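Local coordinates for peptide ABC transporter, peptide-binding protein (Enterococcus faecalis, PDB 3O6P) that probably serves, as part of a longer solute-binding protein of the OppA type, in capturing peptides for uptake by an ABC transporter, at residues Phe20-Leu25 with Glu88-Glu93; Leu53-Met58 with Ser165-Leu170. All coordinates share one frame; numbering follows the deposited sequence.

Overall arrangement
The chain enters through strand 5-11, next to the last strand, 223-228, in a five-stranded mixed sheet. It then reaches residues 20-25 at the head of helix 23-31 and, after helix 35-43, the irregular segment 53-58. Helix 80-94 returns to the head of helix 23-31, so interaction 1 closes a loop of 62 residues without any strand. Interaction 2 closes a longer loop of 106 residues when segment 165-170, following strand 152-158, packs on 53-58. The two closures cross, since 53-58 lies within the first loop and 165-170 beyond it. Their centres are 27 Å apart, on opposite sides of the chain's centre: interaction 1 joins two helices, interaction 2 a loop and a short helix.

Interaction 1. Residues Phe20-Leu25 with Glu88-Glu93; sequences FRNANL and EKAKKE
E93 reaches from helix 80-94 to two asparagines at the start of helix 23-31, and a single carboxylate oxygen takes both amides. Its CG stands anti to the carbonyl carbon (chi1 -68°) and the chain runs extended from there, carrying the carboxylate across the N22 and N24 side chains at about a right angle. E93 CB lies 3.4 Å from N22 ND2. E93 CD comes next, 3.4 Å from N24 ND2, and at the tip E93 OE1 accepts from N22 ND2 at 2.9 Å and from N24 ND2 at 2.9 Å. The N22 bond is the straighter (164° at the hydrogen) and arrives on the anti side; the N24 bond arrives on the syn side, and the two donors come from opposite faces of the carboxylate plane. Water 1 also donates to E93 OE1 and accepts from N24 N, so three donors grip this oxygen and should help to stabilise its charge.

N22 is the N-cap of helix 23-31. With its CG anti to the backbone N (chi1 -179°), N22 OD1 accepts from L25 N at 2.9 Å, in the carbonyl plane and on a lone pair, while ND2 is turned to E93: one amide caps its own helix and ties it to another. Beneath this polar group A90 is buried; A90 CB lies 3.4 Å from N22 OD1 and 3.8 Å from L25 CB. Further along, the aliphatic part of K89 passes the N24 amide, and water 2 joins K89 NZ to N24 OD1. Y86 of the same helix touches N24 and makes a cation-pi contact with K89; L25 continues inward onto W87 and onto L99 of strand 99-106.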
loop_
_atom_site.group_PDB
_atom_site.type_symbol
_atom_site.label_atom_id
_atom_site.label_comp_id
_atom_site.label_asym_id
_atom_site.label_seq_id
_atom_site.Cartn_x
_atom_site.Cartn_y
_atom_site.Cartn_z
ATOM N N PHE A 20 -13.393 2.960 -1.438
ATOM C CA PHE A 20 -12.026 2.469 -1.634
ATOM C C PHE A 20 -11.900 1.343 -2.642
ATOM O O PHE A 20 -10.783 1.006 -3.024
ATOM C CB PHE A 20 -11.392 2.097 -0.294
ATOM C CG PHE A 20 -11.440 3.220 0.688
ATOM C CD1 PHE A 20 -10.740 4.404 0.430
ATOM C CD2 PHE A 20 -12.236 3.135 1.829
ATOM C CE1 PHE A 20 -10.796 5.488 1.345
ATOM C CE2 PHE A 20 -12.291 4.185 2.759
ATOM C CZ PHE A 20 -11.599 5.375 2.506
ATOM N N ARG A 21 -13.022 0.785 -3.097
ATOM C CA ARG A 21 -12.973 -0.172 -4.217
ATOM C C ARG A 21 -12.761 0.529 -5.557
ATOM O O ARG A 21 -12.598 -0.122 -6.593
ATOM C CB ARG A 21 -14.218 -1.059 -4.261
ATOM C CG ARG A 21 -14.184 -2.158 -3.201
ATOM C CD ARG A 21 -15.519 -2.844 -3.083
ATOM N NE ARG A 21 -15.664 -3.918 -4.048
ATOM C CZ ARG A 21 -15.734 -5.209 -3.736
ATOM N NH1 ARG A 21 -15.670 -5.600 -2.471
ATOM N NH2 ARG A 21 -15.880 -6.108 -4.696
ATOM N N ASN A 22 -12.775 1.859 -5.545
ATOM C CA ASN A 22 -12.518 2.603 -6.754
ATOM C C ASN A 22 -11.017 2.890 -6.910
ATOM O O ASN A 22 -10.415 3.560 -6.066
ATOM C CB ASN A 22 -13.317 3.914 -6.737
ATOM C CG ASN A 22 -13.105 4.715 -7.997
ATOM O OD1 ASN A 22 -12.083 5.404 -8.149
ATOM N ND2 ASN A 22 -14.057 4.622 -8.929
ATOM N N ALA A 23 -10.417 2.370 -7.974
ATOM C CA ALA A 23 -8.962 2.496 -8.170
ATOM C C ALA A 23 -8.524 3.936 -8.318
ATOM O O ALA A 23 -7.456 4.304 -7.835
ATOM C CB ALA A 23 -8.512 1.654 -9.383
ATOM N N ASN A 24 -9.343 4.769 -8.959
ATOM C CA ASN A 24 -8.987 6.187 -9.056
ATOM C C ASN A 24 -8.913 6.913 -7.709
ATOM O O ASN A 24 -8.044 7.776 -7.522
ATOM C CB ASN A 24 -9.902 6.919 -10.020
ATOM C CG ASN A 24 -9.621 6.521 -11.460
ATOM O OD1 ASN A 24 -8.455 6.413 -11.861
ATOM N ND2 ASN A 24 -10.674 6.279 -12.239
ATOM N N LEU A 25 -9.793 6.562 -6.774
ATOM C CA LEU A 25 -9.676 7.113 -5.421
ATOM C C LEU A 25 -8.405 6.645 -4.728
ATOM O O LEU A 25 -7.705 7.452 -4.095
ATOM C CB LEU A 25 -10.919 6.822 -4.556
ATOM C CG LEU A 25 -10.812 7.220 -3.069
ATOM C CD1 LEU A 25 -10.549 8.737 -2.908
ATOM C CD2 LEU A 25 -12.074 6.790 -2.294
ATOM N N GLU A 88 -11.548 13.722 -8.961
ATOM C CA GLU A 88 -12.685 14.064 -9.817
ATOM C C GLU A 88 -13.245 12.854 -10.573
ATOM O O GLU A 88 -14.478 12.699 -10.701
ATOM C CB GLU A 88 -12.329 15.177 -10.802
ATOM C CG GLU A 88 -12.141 16.529 -10.150
ATOM C CD GLU A 88 -13.323 16.989 -9.293
ATOM O OE1 GLU A 88 -14.498 16.850 -9.718
ATOM O OE2 GLU A 88 -13.063 17.509 -8.186
ATOM N N LYS A 89 -12.357 12.004 -11.080
ATOM C CA LYS A 89 -12.785 10.779 -11.777
ATOM C C LYS A 89 -13.520 9.874 -10.801
ATOM O O LYS A 89 -14.581 9.319 -11.161
ATOM C CB LYS A 89 -11.613 9.986 -12.381
ATOM C CG LYS A 89 -10.879 10.626 -13.526
ATOM C CD LYS A 89 -9.706 9.706 -13.931
ATOM C CE LYS A 89 -8.737 10.369 -14.908
ATOM N NZ LYS A 89 -7.705 9.361 -15.272
ATOM N N ALA A 90 -12.949 9.683 -9.597
ATOM C CA ALA A 90 -13.588 8.822 -8.589
ATOM C C ALA A 90 -14.995 9.298 -8.208
ATOM O O ALA A 90 -15.927 8.473 -8.103
ATOM C CB ALA A 90 -12.715 8.653 -7.323
ATOM N N LYS A 91 -15.146 10.610 -8.006
ATOM C CA LYS A 91 -16.460 11.193 -7.696
ATOM C C LYS A 91 -17.506 10.856 -8.757
ATOM O O LYS A 91 -18.660 10.529 -8.435
ATOM C CB LYS A 91 -16.366 12.718 -7.500
ATOM C CG LYS A 91 -15.757 13.079 -6.124
ATOM C CD LYS A 91 -15.849 14.525 -5.778
ATOM C CE LYS A 91 -15.124 15.383 -6.773
ATOM N NZ LYS A 91 -15.513 16.842 -6.650
ATOM N N LYS A 92 -17.116 10.929 -10.021
ATOM C CA LYS A 92 -18.051 10.637 -11.097
ATOM C C LYS A 92 -18.397 9.151 -11.114
ATOM O O LYS A 92 -19.574 8.774 -11.161
ATOM C CB LYS A 92 -17.483 11.104 -12.436
ATOM C CG LYS A 92 -17.272 12.585 -12.464
ATOM C CD LYS A 92 -17.362 13.135 -13.843
ATOM C CE LYS A 92 -17.193 14.645 -13.813
ATOM N NZ LYS A 92 -15.762 15.051 -13.650
ATOM N N GLU A 93 -17.377 8.310 -11.013
ATOM C CA GLU A 93 -17.573 6.863 -11.083
ATOM C C GLU A 93 -18.395 6.347 -9.917
ATOM O O GLU A 93 -19.270 5.488 -10.103
ATOM C CB GLU A 93 -16.219 6.153 -11.139
ATOM C CG GLU A 93 -15.491 6.458 -12.483
ATOM C CD GLU A 93 -14.048 5.977 -12.556
ATOM O OE1 GLU A 93 -13.429 5.696 -11.515
ATOM O OE2 GLU A 93 -13.536 5.882 -13.707
HETATM O O HOH W 1 -11.535 3.599 -10.976
HETATM O O HOH W 2 -7.852 6.977 -14.372
#

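Interaction 2. Residues Leu53-Met58 with Ser165-Leu170; sequences LVPADM and SSFLDL
The F167 ring has P55 on one face: P55 CD sits over its centre, 3.4 Å from the centroid and 15° off the ring normal, a close CH-pi contact. P55 CG lies above the ring plane but just beyond its CZ end, 3.5 Å from F167 CZ. The selenium of selenomethionine M58 approaches obliquely, 3.8 Å from F167 CE2, in a Met-aromatic contact; the side chain bends at chi3 (72°) and brings its CE methyl near the same carbon. W157, from strand 152-158, meets F167 edge-to-face. In this part of the solute-binding family 5 domain, the contact packs short helix 165-168 against an irregular segment between helices 35-43 and 68-72, beside strand 5-11, whose T6 touches both P55 and F167. Nearer the backbone, the CG2 methyl of V54 rests 3.8 Å from L168 CG, the two side chains crossing at about a right angle. L53 CD2 lies 4.0 Å from L168 CD2, while L53 CG faces F167 CB. No hydrogen bond links the two segments; the buried backbone of L53 and V54 is held instead by E213 of helix 202-218, whose carboxylate accepts from both amide nitrogens.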
loop_
_atom_site.group_PDB
_atom_site.type_symbol
_atom_site.label_atom_id
_atom_site.label_comp_id
_atom_site.label_asym_id
_atom_site.label_seq_id
_atom_site.Cartn_x
_atom_site.Cartn_y
_atom_site.Cartn_z
ATOM N N LEU A 53 5.756 -2.022 -3.235
ATOM C CA LEU A 53 5.438 -2.823 -2.071
ATOM C C LEU A 53 6.658 -3.615 -1.636
ATOM O O LEU A 53 7.060 -3.560 -0.470
ATOM C CB LEU A 53 4.262 -3.758 -2.377
ATOM C CG LEU A 53 3.951 -4.776 -1.280
ATOM C CD1 LEU A 53 3.574 -4.061 0.036
ATOM C CD2 LEU A 53 2.844 -5.754 -1.699
ATOM N N VAL A 54 7.243 -4.369 -2.548
ATOM C CA VAL A 54 8.424 -5.176 -2.167
ATOM C C VAL A 54 9.604 -4.206 -1.991
ATOM O O VAL A 54 9.839 -3.369 -2.877
ATOM C CB VAL A 54 8.742 -6.202 -3.276
ATOM C CG1 VAL A 54 10.082 -6.905 -3.017
ATOM C CG2 VAL A 54 7.618 -7.237 -3.377
ATOM N N PRO A 55 10.333 -4.286 -0.855
ATOM C CA PRO A 55 11.489 -3.381 -0.667
ATOM C C PRO A 55 12.543 -3.510 -1.748
ATOM O O PRO A 55 12.746 -4.597 -2.298
ATOM C CB PRO A 55 12.087 -3.850 0.665
ATOM C CG PRO A 55 10.927 -4.388 1.386
ATOM C CD PRO A 55 10.075 -5.069 0.364
ATOM N N ALA A 56 13.205 -2.394 -2.030
ATOM C CA ALA A 56 14.378 -2.332 -2.903
ATOM C C ALA A 56 15.609 -2.888 -2.204
ATOM O O ALA A 56 15.685 -2.884 -0.979
ATOM C CB ALA A 56 14.631 -0.887 -3.326
ATOM N N ASP A 57 16.580 -3.334 -2.996
ATOM C CA ASP A 57 17.859 -3.869 -2.492
ATOM C C ASP A 57 17.660 -5.074 -1.600
ATOM O O ASP A 57 18.429 -5.278 -0.660
ATOM C CB ASP A 57 18.666 -2.807 -1.730
ATOM C CG ASP A 57 18.963 -1.585 -2.560
ATOM O OD1 ASP A 57 19.230 -1.728 -3.769
ATOM O OD2 ASP A 57 18.931 -0.467 -1.995
HETATM N N MSE A 58 16.643 -5.881 -1.891
HETATM C CA MSE A 58 16.375 -7.059 -1.066
HETATM C C MSE A 58 16.487 -8.377 -1.820
HETATM O O MSE A 58 17.150 -9.308 -1.348
HETATM C CB MSE A 58 14.998 -6.958 -0.405
HETATM C CG MSE A 58 14.731 -8.118 0.525
HETATM SE SE MSE A 58 12.892 -8.167 1.112
HETATM C CE MSE A 58 12.024 -8.752 -0.530
ATOM N N SER A 165 7.802 -12.749 -2.262
ATOM C CA SER A 165 6.498 -13.328 -1.953
ATOM C C SER A 165 6.098 -13.072 -0.499
ATOM O O SER A 165 4.913 -13.095 -0.195
ATOM C CB SER A 165 6.487 -14.832 -2.220
ATOM O OG SER A 165 7.349 -15.498 -1.322
ATOM N N SER A 166 7.073 -12.849 0.385
ATOM C CA SER A 166 6.783 -12.540 1.787
ATOM C C SER A 166 5.847 -11.336 1.857
ATOM O O SER A 166 4.946 -11.293 2.690
ATOM C CB SER A 166 8.068 -12.247 2.543
ATOM O OG SER A 166 7.815 -11.988 3.906
ATOM N N PHE A 167 6.068 -10.361 0.980
ATOM C CA PHE A 167 5.213 -9.172 0.922
ATOM C C PHE A 167 3.979 -9.380 0.061
ATOM O O PHE A 167 2.869 -8.981 0.435
ATOM C CB PHE A 167 6.014 -7.991 0.380
ATOM C CG PHE A 167 7.068 -7.518 1.332
ATOM C CD1 PHE A 167 6.821 -6.424 2.178
ATOM C CD2 PHE A 167 8.303 -8.190 1.422
ATOM C CE1 PHE A 167 7.777 -6.011 3.083
ATOM C CE2 PHE A 167 9.278 -7.761 2.310
ATOM C CZ PHE A 167 9.003 -6.671 3.162
ATOM N N LEU A 168 4.180 -9.995 -1.104
ATOM C CA LEU A 168 3.109 -10.092 -2.077
ATOM C C LEU A 168 1.986 -11.022 -1.586
ATOM O O LEU A 168 0.809 -10.728 -1.797
ATOM C CB LEU A 168 3.648 -10.542 -3.432
ATOM C CG LEU A 168 4.694 -9.600 -4.039
ATOM C CD1 LEU A 168 5.456 -10.335 -5.155
ATOM C CD2 LEU A 168 4.019 -8.319 -4.601
ATOM N N ASP A 169 2.348 -12.095 -0.888
ATOM C CA ASP A 169 1.343 -13.047 -0.405
ATOM C C ASP A 169 0.285 -12.395 0.503
ATOM O O ASP A 169 -0.850 -12.863 0.575
ATOM C CB ASP A 169 1.987 -14.213 0.369
ATOM C CG ASP A 169 2.711 -15.209 -0.535
ATOM O OD1 ASP A 169 2.524 -15.168 -1.785
ATOM O OD2 ASP A 169 3.465 -16.053 0.031
ATOM N N LEU A 170 0.664 -11.317 1.187
ATOM C CA LEU A 170 -0.213 -10.667 2.135
ATOM C C LEU A 170 -1.483 -10.179 1.487
ATOM O O LEU A 170 -2.485 -10.026 2.197
ATOM C CB LEU A 170 0.490 -9.455 2.771
ATOM C CG LEU A 170 1.849 -9.721 3.440
ATOM C CD1 LEU A 170 2.459 -8.378 3.892
ATOM C CD2 LEU A 170 1.752 -10.685 4.624
#